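Side-chain contacts in hypothetical protein Atu2144 (Agrobacterium tumefaciens, PDB 2ODF), which is of unknown function but belongs to the N-formylglutamate amidohydrolase family and may hydrolyse an amide bond in a small acylated amino acid: residues 172-177 against 200-205; 182-187 against 194-199; 208-213 against 219-224. All coordinates share one frame; numbering follows the deposited sequence.

Interaction 3 lies in the interior, where all its touching residues are buried, whereas interactions 1 and 2 lie nearer the surface. All three lie on the side of the mixed sheet that ends in strand 194-196. Interaction 2 packs helix 178-186 on this edge strand, interaction 1 joins the loops that follow strands 169-172 and 194-196, and interaction 3 sets helix 208-213 against strand 220-227. None relies on hydrogen bonds between its two segments; the chemistry shifts from carbon on oxygen in 1 to a methyl on a guanidinium in 2 and leucine on a buried asparagine and methionine in 3. A salt bridge joins interactions 1 and 3.

Interaction 1: 172-177 against 200-205; sequences LHDNDS and YGPEDG
L172 straddles the carbonyl oxygen of Y200 with its isopropyl fork: CG stands 3.0 Å, CD2 3.1 Å and CD1 3.4 Å from Y200 O, the first two unusually short for carbon against oxygen and doubtful in detail. With CG beside its own backbone N (chi1 -84°), the leucine turns its branches to this carbonyl, and the tyrosine ring heads elsewhere. P202 lays its ring edge on the backbone of the other loop, CD reaching H173 O at 3.2 Å. D174 passes P202 in the opposite direction, and its carboxylate oxygen OD2 comes 3.5 Å from P202 CB. Where they touch, 172-174 and 200-202 point nearly the same way (16°); the loops follow the neighbouring parallel strands 169-172 and 194-196 of the alpha/beta sheet, each leading on to a helix. Bonds within each loop help hold its shape. H173 ND1 donates to D174 O at 2.9 Å, nearly in its own ring plane and on a lone pair of the carbonyl, while S177 CB sits against one face of the imidazole, offset toward the rim. In the other loop, G201 N donates at 2.8 Å to the anti lone pair of D204 OD2, bracing the short 3-10 turn that starts at P202. D174 OD2 also has a hydrogen bond with T207 OG1 and a salt bridge to R211, which probably favours the charged carboxylate and ties this loop to helix 208-213.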
ATOM      1  N   LEU A 172       2.364 -25.271  -6.858  1.00 17.27           N
ATOM      2  CA  LEU A 172       1.227 -24.354  -6.796  1.00 16.70           C
ATOM      3  C   LEU A 172       1.180 -23.429  -8.011  1.00 17.08           C
ATOM      4  O   LEU A 172       2.214 -23.016  -8.560  1.00 17.24           O
ATOM      5  CB  LEU A 172       1.260 -23.551  -5.506  1.00 16.55           C
ATOM      6  CG  LEU A 172       0.658 -24.236  -4.274  1.00 17.07           C
ATOM      7  CD1 LEU A 172       1.306 -25.575  -3.994  1.00 15.47           C
ATOM      8  CD2 LEU A 172       0.821 -23.324  -3.102  1.00 15.59           C
ATOM      9  N   HIS A 173      -0.027 -23.106  -8.444  1.00 17.47           N
ATOM     10  CA  HIS A 173      -0.185 -22.253  -9.607  1.00 16.85           C
ATOM     11  C   HIS A 173      -1.551 -21.614  -9.569  1.00 16.93           C
ATOM     12  O   HIS A 173      -2.429 -22.080  -8.859  1.00 16.36           O
ATOM     13  CB  HIS A 173       0.017 -23.059 -10.891  1.00 16.71           C
ATOM     14  CG  HIS A 173      -1.012 -24.124 -11.101  1.00 17.86           C
ATOM     15  ND1 HIS A 173      -2.230 -23.869 -11.693  1.00 18.79           N
ATOM     16  CD2 HIS A 173      -1.003 -25.445 -10.806  1.00 17.94           C
ATOM     17  CE1 HIS A 173      -2.938 -24.982 -11.738  1.00 20.70           C
ATOM     18  NE2 HIS A 173      -2.209 -25.958 -11.217  1.00 20.06           N
ATOM     19  N   ASP A 174      -1.695 -20.525 -10.320  1.00 17.56           N
ATOM     20  CA  ASP A 174      -2.960 -19.823 -10.497  1.00 18.44           C
ATOM     21  C   ASP A 174      -3.490 -20.166 -11.908  1.00 19.01           C
ATOM     22  O   ASP A 174      -3.375 -21.325 -12.358  1.00 19.40           O
ATOM     23  CB  ASP A 174      -2.731 -18.320 -10.257  1.00 18.34           C
ATOM     24  CG  ASP A 174      -4.031 -17.571  -9.929  1.00 19.06           C
ATOM     25  OD1 ASP A 174      -4.822 -17.287 -10.860  1.00 18.34           O
ATOM     26  OD2 ASP A 174      -4.260 -17.291  -8.737  1.00 20.95           O
ATOM     27  N   ASN A 175      -4.012 -19.183 -12.634  1.00 19.95           N
ATOM     28  CA  ASN A 175      -4.681 -19.443 -13.917  1.00 20.26           C
ATOM     29  C   ASN A 175      -3.749 -19.827 -15.070  1.00 20.53           C
ATOM     30  O   ASN A 175      -4.216 -20.127 -16.188  1.00 21.48           O
ATOM     31  CB  ASN A 175      -5.624 -18.272 -14.295  1.00 20.39           C
ATOM     32  CG  ASN A 175      -4.895 -16.938 -14.621  1.00 23.14           C
ATOM     33  OD1 ASN A 175      -3.731 -16.907 -15.087  1.00 25.18           O
ATOM     34  ND2 ASN A 175      -5.619 -15.816 -14.415  1.00 21.44           N
ATOM     35  N   ASP A 176      -2.438 -19.805 -14.813  1.00 19.11           N
ATOM     36  CA  ASP A 176      -1.453 -20.304 -15.729  1.00 19.39           C
ATOM     37  C   ASP A 176      -0.799 -21.551 -15.155  1.00 18.99           C
ATOM     38  O   ASP A 176       0.023 -21.467 -14.214  1.00 19.20           O
ATOM     39  CB  ASP A 176      -0.415 -19.222 -15.991  1.00 19.72           C
ATOM     40  CG  ASP A 176       0.734 -19.696 -16.862  1.00 19.43           C
ATOM     41  OD1 ASP A 176       0.714 -20.812 -17.434  1.00 21.30           O
ATOM     42  OD2 ASP A 176       1.679 -18.906 -16.971  1.00 21.63           O
ATOM     43  N   SER A 177      -1.130 -22.700 -15.730  1.00 18.07           N
ATOM     44  CA  SER A 177      -0.617 -23.987 -15.224  1.00 18.43           C
ATOM     45  C   SER A 177       0.567 -24.579 -15.988  1.00 17.89           C
ATOM     46  O   SER A 177       0.927 -25.728 -15.744  1.00 17.34           O
ATOM     47  CB  SER A 177      -1.757 -25.029 -15.241  1.00 18.66           C
ATOM     48  OG  SER A 177      -2.125 -25.317 -16.586  1.00 18.71           O
ATOM     49  N   TYR A 200      -1.799 -25.881  -0.169  1.00 27.24           N
ATOM     50  CA  TYR A 200      -2.592 -24.710  -0.438  1.00 28.40           C
ATOM     51  C   TYR A 200      -2.651 -24.492  -1.934  1.00 28.81           C
ATOM     52  O   TYR A 200      -1.804 -24.978  -2.669  1.00 28.48           O
ATOM     53  CB  TYR A 200      -1.974 -23.472   0.232  1.00 28.54           C
ATOM     54  CG  TYR A 200      -1.786 -23.579   1.725  1.00 29.03           C
ATOM     55  CD1 TYR A 200      -2.882 -23.603   2.593  1.00 29.96           C
ATOM     56  CD2 TYR A 200      -0.511 -23.612   2.279  1.00 29.43           C
ATOM     57  CE1 TYR A 200      -2.698 -23.697   3.975  1.00 29.99           C
ATOM     58  CE2 TYR A 200      -0.322 -23.698   3.654  1.00 29.21           C
ATOM     59  CZ  TYR A 200      -1.418 -23.742   4.493  1.00 30.07           C
ATOM     60  OH  TYR A 200      -1.223 -23.808   5.855  1.00 30.50           O
ATOM     61  N   GLY A 201      -3.667 -23.752  -2.365  1.00 29.60           N
ATOM     62  CA  GLY A 201      -3.816 -23.342  -3.757  1.00 30.50           C
ATOM     63  C   GLY A 201      -4.378 -21.928  -3.841  1.00 31.20           C
ATOM     64  O   GLY A 201      -4.560 -21.253  -2.808  1.00 30.24           O
ATOM     65  N   PRO A 202      -4.652 -21.459  -5.072  1.00 32.32           N
ATOM     66  CA  PRO A 202      -5.171 -20.094  -5.253  1.00 33.26           C
ATOM     67  C   PRO A 202      -6.475 -19.846  -4.485  1.00 33.73           C
ATOM     68  O   PRO A 202      -6.784 -18.709  -4.124  1.00 33.96           O
ATOM     69  CB  PRO A 202      -5.353 -19.973  -6.778  1.00 32.80           C
ATOM     70  CG  PRO A 202      -5.287 -21.336  -7.310  1.00 33.53           C
ATOM     71  CD  PRO A 202      -4.474 -22.155  -6.361  1.00 32.53           C
ATOM     72  N   GLU A 203      -7.190 -20.922  -4.184  1.00 34.66           N
ATOM     73  CA  GLU A 203      -8.390 -20.844  -3.369  1.00 35.66           C
ATOM     74  C   GLU A 203      -8.125 -20.290  -1.972  1.00 35.20           C
ATOM     75  O   GLU A 203      -9.013 -19.689  -1.380  1.00 35.38           O
ATOM     76  CB  GLU A 203      -9.039 -22.224  -3.272  1.00 36.42           C
ATOM     77  CG  GLU A 203      -9.548 -22.750  -4.626  1.00 38.75           C
ATOM     78  CD  GLU A 203      -9.998 -24.204  -4.560  1.00 40.25           C
ATOM     79  OE1 GLU A 203     -10.177 -24.715  -3.420  1.00 47.84           O
ATOM     80  OE2 GLU A 203     -10.189 -24.835  -5.643  1.00 46.94           O
ATOM     81  N   ASP A 204      -6.901 -20.484  -1.465  1.00 34.14           N
ATOM     82  CA  ASP A 204      -6.498 -20.056  -0.116  1.00 32.77           C
ATOM     83  C   ASP A 204      -5.862 -18.665  -0.047  1.00 31.84           C
ATOM     84  O   ASP A 204      -5.443 -18.215   1.017  1.00 32.30           O
ATOM     85  CB  ASP A 204      -5.534 -21.095   0.463  1.00 33.51           C
ATOM     86  CG  ASP A 204      -6.108 -22.494   0.424  1.00 34.81           C
ATOM     87  OD1 ASP A 204      -7.124 -22.721   1.110  1.00 39.03           O
ATOM     88  OD2 ASP A 204      -5.574 -23.368  -0.293  1.00 37.26           O
ATOM     89  N   GLY A 205      -5.800 -17.968  -1.173  1.00 29.95           N
ATOM     90  CA  GLY A 205      -5.181 -16.648  -1.212  1.00 28.46           C
ATOM     91  C   GLY A 205      -3.656 -16.697  -1.177  1.00 26.89           C
ATOM     92  O   GLY A 205      -3.001 -15.710  -0.856  1.00 28.04           O
TER

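Interaction 2: 182-187 against 194-199; sequences AMLAGA and VRRNDP
L184 sets its CD1 methyl over the centre of the R196 guanidinium, 3.5 Å above the plane, and touches R196 CB at 3.5 Å as well. The arginine therefore arches over the leucine, touching the CD1 methyl with CB at one end and the guanidinium at the other; the two side chains cross at about a right angle. The other branch, L184 CD2, reaches past this pair to the strand itself, lying 3.8 Å from the carbonyl carbon of R195 and 3.9 Å from V194 CG1. V194 closes the apolar patch: its CG1 also meets A187 CB at 3.8 Å, just where the helix has given way to loop. The shape of R196 comes from a chain that leaves the backbone with CG opposite N (chi1 -179°) and then bends at chi3 (-62°), turning the guanidinium toward the helix and over the L184 methyl. There D181, three residues before L184 on that helix, forms a salt bridge with NH1, which helps to hold the charged head while its face rests on a methyl. Helix 182-186 and strand 194-196 run roughly antiparallel, at 146°, as expected of the return limb of a beta-alpha-beta crossover, here from strand 169-172 through helix 178-186 to strand 194-196. I171 of the first strand touches both L184 and V194 and so links the three elements. R195 bonds by its backbone to that strand, at the edge of the sheet, while M183 turns inward to strand 220-227 and to M248 and A251 of helix 234-256, the neighbour of this helix.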
ATOM      1  N   ALA A 182       4.099 -29.162 -16.373  1.00 19.25           N
ATOM      2  CA  ALA A 182       5.360 -29.753 -16.784  1.00 19.51           C
ATOM      3  C   ALA A 182       6.083 -30.389 -15.586  1.00 20.04           C
ATOM      4  O   ALA A 182       6.621 -31.494 -15.700  1.00 20.71           O
ATOM      5  CB  ALA A 182       6.259 -28.702 -17.444  1.00 19.10           C
ATOM      6  N   MET A 183       6.114 -29.694 -14.451  1.00 19.49           N
ATOM      7  CA  MET A 183       6.778 -30.200 -13.242  1.00 18.61           C
ATOM      8  C   MET A 183       6.021 -31.384 -12.618  1.00 19.95           C
ATOM      9  O   MET A 183       6.635 -32.372 -12.155  1.00 19.94           O
ATOM     10  CB  MET A 183       6.936 -29.077 -12.199  1.00 18.70           C
ATOM     11  CG  MET A 183       8.012 -28.055 -12.532  1.00 18.47           C
ATOM     12  SD  MET A 183       8.260 -26.655 -11.375  1.00 12.28           S
ATOM     13  CE  MET A 183       9.164 -27.489 -10.029  1.00 18.33           C
ATOM     14  N   LEU A 184       4.698 -31.318 -12.620  1.00 19.72           N
ATOM     15  CA  LEU A 184       3.937 -32.400 -12.050  1.00 20.53           C
ATOM     16  C   LEU A 184       4.084 -33.677 -12.911  1.00 21.89           C
ATOM     17  O   LEU A 184       4.154 -34.780 -12.385  1.00 20.72           O
ATOM     18  CB  LEU A 184       2.479 -31.987 -11.889  1.00 20.18           C
ATOM     19  CG  LEU A 184       2.307 -31.049 -10.698  1.00 19.95           C
ATOM     20  CD1 LEU A 184       1.038 -30.188 -10.840  1.00 17.86           C
ATOM     21  CD2 LEU A 184       2.330 -31.840  -9.371  1.00 19.06           C
ATOM     22  N   ALA A 185       4.155 -33.505 -14.227  1.00 22.28           N
ATOM     23  CA  ALA A 185       4.332 -34.653 -15.135  1.00 23.03           C
ATOM     24  C   ALA A 185       5.727 -35.226 -14.959  1.00 23.35           C
ATOM     25  O   ALA A 185       5.927 -36.441 -14.945  1.00 24.10           O
ATOM     26  CB  ALA A 185       4.077 -34.232 -16.587  1.00 22.98           C
ATOM     27  N   GLY A 186       6.687 -34.335 -14.787  1.00 22.92           N
ATOM     28  CA  GLY A 186       8.057 -34.726 -14.558  1.00 23.12           C
ATOM     29  C   GLY A 186       8.285 -35.387 -13.217  1.00 22.78           C
ATOM     30  O   GLY A 186       9.266 -36.085 -13.033  1.00 22.45           O
ATOM     31  N   ALA A 187       7.384 -35.168 -12.282  1.00 22.52           N
ATOM     32  CA  ALA A 187       7.527 -35.704 -10.948  1.00 22.55           C
ATOM     33  C   ALA A 187       6.849 -37.051 -10.818  1.00 22.44           C
ATOM     34  O   ALA A 187       6.911 -37.657  -9.742  1.00 22.78           O
ATOM     35  CB  ALA A 187       6.937 -34.688  -9.896  1.00 22.45           C
ATOM     36  N   VAL A 194       4.481 -35.504  -4.335  1.00 20.58           N
ATOM     37  CA  VAL A 194       4.431 -34.234  -5.054  1.00 21.27           C
ATOM     38  C   VAL A 194       3.015 -34.041  -5.542  1.00 21.76           C
ATOM     39  O   VAL A 194       2.462 -34.921  -6.193  1.00 22.01           O
ATOM     40  CB  VAL A 194       5.375 -34.229  -6.259  1.00 20.98           C
ATOM     41  CG1 VAL A 194       5.313 -32.867  -7.002  1.00 22.10           C
ATOM     42  CG2 VAL A 194       6.788 -34.552  -5.847  1.00 19.93           C
ATOM     43  N   ARG A 195       2.391 -32.919  -5.189  1.00 21.47           N
ATOM     44  CA  ARG A 195       0.984 -32.718  -5.491  1.00 21.99           C
ATOM     45  C   ARG A 195       0.692 -31.293  -5.940  1.00 21.90           C
ATOM     46  O   ARG A 195       1.382 -30.363  -5.546  1.00 21.10           O
ATOM     47  CB  ARG A 195       0.141 -33.010  -4.257  1.00 23.98           C
ATOM     48  CG  ARG A 195       0.313 -34.409  -3.662  1.00 25.98           C
ATOM     49  CD  ARG A 195      -0.839 -35.271  -3.961  1.00 32.23           C
ATOM     50  NE  ARG A 195      -0.769 -36.594  -3.322  1.00 33.88           N
ATOM     51  CZ  ARG A 195      -0.027 -37.616  -3.753  1.00 36.29           C
ATOM     52  NH1 ARG A 195       0.744 -37.513  -4.844  1.00 38.24           N
ATOM     53  NH2 ARG A 195      -0.070 -38.771  -3.093  1.00 36.38           N
ATOM     54  N   ARG A 196      -0.332 -31.162  -6.778  1.00 21.07           N
ATOM     55  CA  ARG A 196      -0.758 -29.901  -7.343  1.00 20.89           C
ATOM     56  C   ARG A 196      -1.600 -29.159  -6.310  1.00 20.85           C
ATOM     57  O   ARG A 196      -2.552 -29.730  -5.738  1.00 20.44           O
ATOM     58  CB  ARG A 196      -1.638 -30.162  -8.563  1.00 20.95           C
ATOM     59  CG  ARG A 196      -2.149 -28.931  -9.268  1.00 20.67           C
ATOM     60  CD  ARG A 196      -3.262 -29.298 -10.250  1.00 21.47           C
ATOM     61  NE  ARG A 196      -2.744 -30.193 -11.274  1.00 22.62           N
ATOM     62  CZ  ARG A 196      -2.067 -29.803 -12.346  1.00 23.44           C
ATOM     63  NH1 ARG A 196      -1.838 -28.519 -12.574  1.00 24.63           N
ATOM     64  NH2 ARG A 196      -1.626 -30.701 -13.205  1.00 23.58           N
ATOM     65  N   ASN A 197      -1.272 -27.894  -6.108  1.00 20.68           N
ATOM     66  CA  ASN A 197      -2.018 -27.011  -5.217  1.00 20.88           C
ATOM     67  C   ASN A 197      -2.399 -27.690  -3.913  1.00 21.03           C
ATOM     68  O   ASN A 197      -3.562 -27.709  -3.519  1.00 19.99           O
ATOM     69  CB  ASN A 197      -3.252 -26.447  -5.928  1.00 20.37           C
ATOM     70  CG  ASN A 197      -2.881 -25.426  -6.973  1.00 19.16           C
ATOM     71  OD1 ASN A 197      -3.414 -25.401  -8.075  1.00 22.31           O
ATOM     72  ND2 ASN A 197      -1.939 -24.615  -6.650  1.00 16.05           N
ATOM     73  N   ASP A 198      -1.375 -28.186  -3.234  1.00 22.18           N
ATOM     74  CA  ASP A 198      -1.514 -28.910  -1.998  1.00 23.17           C
ATOM     75  C   ASP A 198      -0.189 -28.681  -1.297  1.00 24.14           C
ATOM     76  O   ASP A 198       0.838 -29.015  -1.863  1.00 23.73           O
ATOM     77  CB  ASP A 198      -1.685 -30.393  -2.350  1.00 23.79           C
ATOM     78  CG  ASP A 198      -2.173 -31.251  -1.200  1.00 24.92           C
ATOM     79  OD1 ASP A 198      -2.117 -30.849  -0.025  1.00 27.66           O
ATOM     80  OD2 ASP A 198      -2.571 -32.389  -1.500  1.00 30.42           O
ATOM     81  N   PRO A 199      -0.195 -28.154  -0.051  1.00 25.25           N
ATOM     82  CA  PRO A 199      -1.296 -27.998   0.903  1.00 26.48           C
ATOM     83  C   PRO A 199      -2.181 -26.775   0.733  1.00 27.01           C
ATOM     84  O   PRO A 199      -3.179 -26.636   1.450  1.00 26.74           O
ATOM     85  CB  PRO A 199      -0.565 -27.930   2.245  1.00 26.70           C
ATOM     86  CG  PRO A 199       0.700 -27.237   1.905  1.00 25.92           C
ATOM     87  CD  PRO A 199       1.076 -27.680   0.529  1.00 25.55           C
TER

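Interaction 3: 208-213 against 219-224; sequences HTLRLH and LLNVMI
L210 reaches the strand with CG lying opposite its carbonyl carbon (chi1 -56°), a turn by which CD1 and CD2 both reach N221 and CD1 also reaches M223. On the strand, M223 starts with CG opposite its backbone N (chi1 168°), leading its sulfur end away and presenting CB, 4.0 Å from L210 CD1. The N221 side chain lies against the leucine fork, its CB 4.1 Å from L210 CD2; that methyl also approaches V222 O at 4.1 Å. At the last residue of the helix, L219 CD1 rests against H213 O at 3.5 Å. The H213 ring itself turns away to helix 116-143, where NE2 is hydrogen-bonded to H131. R211 and H208 reach E116 of the second subunit, so this short helix also joins the dimer interface. M223 continues to T152 and H154 of strand 149-156, whereas V222 turns to L179 and M183 of helix 178-186. The helix and strand are nearly antiparallel (165°), with axes 9.2 Å apart: a short helix packed on one face of the sheet, beside helix 116-143, with helices 178-186 and 234-256 on the other face, consistent with a three-layer alpha/beta/alpha arrangement.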
ATOM      1  N   HIS A 208      -0.926 -14.634  -4.440  1.00 17.30           N
ATOM      2  CA  HIS A 208      -0.871 -13.167  -4.647  1.00 16.41           C
ATOM      3  C   HIS A 208       0.317 -12.722  -5.466  1.00 15.69           C
ATOM      4  O   HIS A 208       0.181 -12.006  -6.467  1.00 14.96           O
ATOM      5  CB  HIS A 208      -0.852 -12.464  -3.271  1.00 16.75           C
ATOM      6  CG  HIS A 208      -0.921 -10.975  -3.352  1.00 16.17           C
ATOM      7  ND1 HIS A 208      -1.850 -10.311  -4.121  1.00 16.67           N
ATOM      8  CD2 HIS A 208      -0.162 -10.020  -2.770  1.00 16.70           C
ATOM      9  CE1 HIS A 208      -1.669  -9.005  -3.986  1.00 16.05           C
ATOM     10  NE2 HIS A 208      -0.662  -8.809  -3.154  1.00 15.61           N
ATOM     11  N   THR A 209       1.517 -13.109  -5.046  1.00 16.23           N
ATOM     12  CA  THR A 209       2.742 -12.738  -5.751  1.00 15.56           C
ATOM     13  C   THR A 209       2.728 -13.143  -7.254  1.00 15.03           C
ATOM     14  O   THR A 209       3.177 -12.391  -8.123  1.00 14.64           O
ATOM     15  CB  THR A 209       3.967 -13.316  -4.990  1.00 16.22           C
ATOM     16  OG1 THR A 209       4.028 -12.705  -3.673  1.00 16.11           O
ATOM     17  CG2 THR A 209       5.241 -13.083  -5.767  1.00 17.24           C
ATOM     18  N   LEU A 210       2.227 -14.333  -7.547  1.00 14.09           N
ATOM     19  CA  LEU A 210       2.048 -14.780  -8.931  1.00 15.47           C
ATOM     20  C   LEU A 210       1.043 -13.847  -9.677  1.00 14.52           C
ATOM     21  O   LEU A 210       1.293 -13.422 -10.812  1.00 15.39           O
ATOM     22  CB  LEU A 210       1.538 -16.223  -8.960  1.00 14.81           C
ATOM     23  CG  LEU A 210       2.392 -17.287  -8.229  1.00 16.30           C
ATOM     24  CD1 LEU A 210       1.758 -18.693  -8.352  1.00 16.23           C
ATOM     25  CD2 LEU A 210       3.845 -17.217  -8.748  1.00 16.26           C
ATOM     26  N   ARG A 211      -0.060 -13.529  -9.017  1.00 15.52           N
ATOM     27  CA  ARG A 211      -1.061 -12.605  -9.563  1.00 16.26           C
ATOM     28  C   ARG A 211      -0.488 -11.215  -9.846  1.00 16.82           C
ATOM     29  O   ARG A 211      -0.875 -10.595 -10.839  1.00 16.57           O
ATOM     30  CB  ARG A 211      -2.302 -12.495  -8.673  1.00 16.46           C
ATOM     31  CG  ARG A 211      -3.122 -13.765  -8.593  1.00 16.84           C
ATOM     32  CD  ARG A 211      -4.364 -13.639  -7.738  1.00 17.65           C
ATOM     33  NE  ARG A 211      -5.115 -14.891  -7.804  1.00 21.57           N
ATOM     34  CZ  ARG A 211      -6.172 -15.173  -7.060  1.00 25.17           C
ATOM     35  NH1 ARG A 211      -6.652 -14.277  -6.202  1.00 25.55           N
ATOM     36  NH2 ARG A 211      -6.759 -16.359  -7.191  1.00 25.20           N
ATOM     37  N   LEU A 212       0.430 -10.727  -9.004  1.00 17.08           N
ATOM     38  CA  LEU A 212       1.043  -9.410  -9.214  1.00 17.38           C
ATOM     39  C   LEU A 212       2.076  -9.363 -10.326  1.00 17.32           C
ATOM     40  O   LEU A 212       2.160  -8.371 -11.051  1.00 17.67           O
ATOM     41  CB  LEU A 212       1.716  -8.910  -7.931  1.00 17.06           C
ATOM     42  CG  LEU A 212       0.851  -8.560  -6.710  1.00 18.57           C
ATOM     43  CD1 LEU A 212       1.708  -7.818  -5.682  1.00 18.15           C
ATOM     44  CD2 LEU A 212      -0.389  -7.753  -7.114  1.00 16.68           C
ATOM     45  N   HIS A 213       2.873 -10.412 -10.459  1.00 17.34           N
ATOM     46  CA  HIS A 213       4.102 -10.342 -11.261  1.00 17.66           C
ATOM     47  C   HIS A 213       4.182 -11.265 -12.474  1.00 18.54           C
ATOM     48  O   HIS A 213       4.852 -10.915 -13.440  1.00 20.46           O
ATOM     49  CB  HIS A 213       5.312 -10.626 -10.364  1.00 17.33           C
ATOM     50  CG  HIS A 213       5.440  -9.675  -9.210  1.00 17.05           C
ATOM     51  ND1 HIS A 213       5.714  -8.337  -9.385  1.00 14.43           N
ATOM     52  CD2 HIS A 213       5.351  -9.872  -7.870  1.00 15.64           C
ATOM     53  CE1 HIS A 213       5.780  -7.747  -8.198  1.00 16.29           C
ATOM     54  NE2 HIS A 213       5.540  -8.651  -7.265  1.00 13.63           N
ATOM     55  N   LEU A 219       4.077 -14.629 -17.995  1.00 18.10           N
ATOM     56  CA  LEU A 219       5.333 -15.269 -17.684  1.00 17.42           C
ATOM     57  C   LEU A 219       5.097 -16.656 -17.085  1.00 17.67           C
ATOM     58  O   LEU A 219       4.164 -16.854 -16.288  1.00 16.27           O
ATOM     59  CB  LEU A 219       6.099 -14.413 -16.655  1.00 17.22           C
ATOM     60  CG  LEU A 219       6.397 -12.959 -16.972  1.00 16.36           C
ATOM     61  CD1 LEU A 219       7.134 -12.262 -15.795  1.00 17.12           C
ATOM     62  CD2 LEU A 219       7.187 -12.803 -18.250  1.00 17.61           C
ATOM     63  N   LEU A 220       5.955 -17.604 -17.456  1.00 16.77           N
ATOM     64  CA  LEU A 220       5.944 -18.901 -16.823  1.00 17.47           C
ATOM     65  C   LEU A 220       6.177 -18.683 -15.330  1.00 17.17           C
ATOM     66  O   LEU A 220       6.941 -17.793 -14.913  1.00 16.49           O
ATOM     67  CB  LEU A 220       7.036 -19.810 -17.404  1.00 17.42           C
ATOM     68  CG  LEU A 220       6.906 -20.303 -18.856  1.00 19.57           C
ATOM     69  CD1 LEU A 220       8.186 -20.998 -19.360  1.00 16.18           C
ATOM     70  CD2 LEU A 220       5.708 -21.237 -19.000  1.00 15.09           C
ATOM     71  N   ASN A 221       5.535 -19.499 -14.518  1.00 16.97           N
ATOM     72  CA  ASN A 221       5.619 -19.298 -13.099  1.00 16.67           C
ATOM     73  C   ASN A 221       5.185 -20.495 -12.307  1.00 16.05           C
ATOM     74  O   ASN A 221       4.417 -21.307 -12.765  1.00 17.04           O
ATOM     75  CB  ASN A 221       4.763 -18.088 -12.699  1.00 16.40           C
ATOM     76  CG  ASN A 221       3.310 -18.281 -12.998  1.00 17.26           C
ATOM     77  OD1 ASN A 221       2.851 -18.131 -14.161  1.00 19.25           O
ATOM     78  ND2 ASN A 221       2.554 -18.590 -11.965  1.00 11.98           N
ATOM     79  N   VAL A 222       5.667 -20.570 -11.088  1.00 16.43           N
ATOM     80  CA  VAL A 222       5.214 -21.599 -10.177  1.00 16.00           C
ATOM     81  C   VAL A 222       5.541 -21.168  -8.755  1.00 15.58           C
ATOM     82  O   VAL A 222       6.462 -20.408  -8.497  1.00 15.71           O
ATOM     83  CB  VAL A 222       5.892 -22.980 -10.497  1.00 16.68           C
ATOM     84  CG1 VAL A 222       7.416 -22.952 -10.093  1.00 14.91           C
ATOM     85  CG2 VAL A 222       5.181 -24.120  -9.807  1.00 17.28           C
ATOM     86  N   MET A 223       4.782 -21.699  -7.824  1.00 15.76           N
ATOM     87  CA  MET A 223       5.056 -21.522  -6.415  1.00 15.44           C
ATOM     88  C   MET A 223       5.344 -22.901  -5.869  1.00 15.43           C
ATOM     89  O   MET A 223       4.581 -23.825  -6.093  1.00 16.24           O
ATOM     90  CB  MET A 223       3.823 -20.884  -5.766  1.00 14.47           C
ATOM     91  CG  MET A 223       3.760 -20.847  -4.249  1.00 16.60           C
ATOM     92  SD  MET A 223       2.360 -19.880  -3.583  1.00  9.13           S
ATOM     93  CE  MET A 223       2.559 -20.358  -1.930  1.00 15.46           C
ATOM     94  N   ILE A 224       6.483 -23.035  -5.199  1.00 16.37           N
ATOM     95  CA  ILE A 224       6.941 -24.296  -4.679  1.00 16.79           C
ATOM     96  C   ILE A 224       6.816 -24.289  -3.147  1.00 16.27           C
ATOM     97  O   ILE A 224       7.365 -23.424  -2.469  1.00 17.19           O
ATOM     98  CB  ILE A 224       8.441 -24.587  -5.101  1.00 16.98           C
ATOM     99  CG1 ILE A 224       8.567 -24.693  -6.603  1.00 17.71           C
ATOM    100  CG2 ILE A 224       8.941 -25.877  -4.497  1.00 16.35           C
ATOM    101  CD1 ILE A 224       9.940 -24.696  -7.074  1.00 18.99           C
TER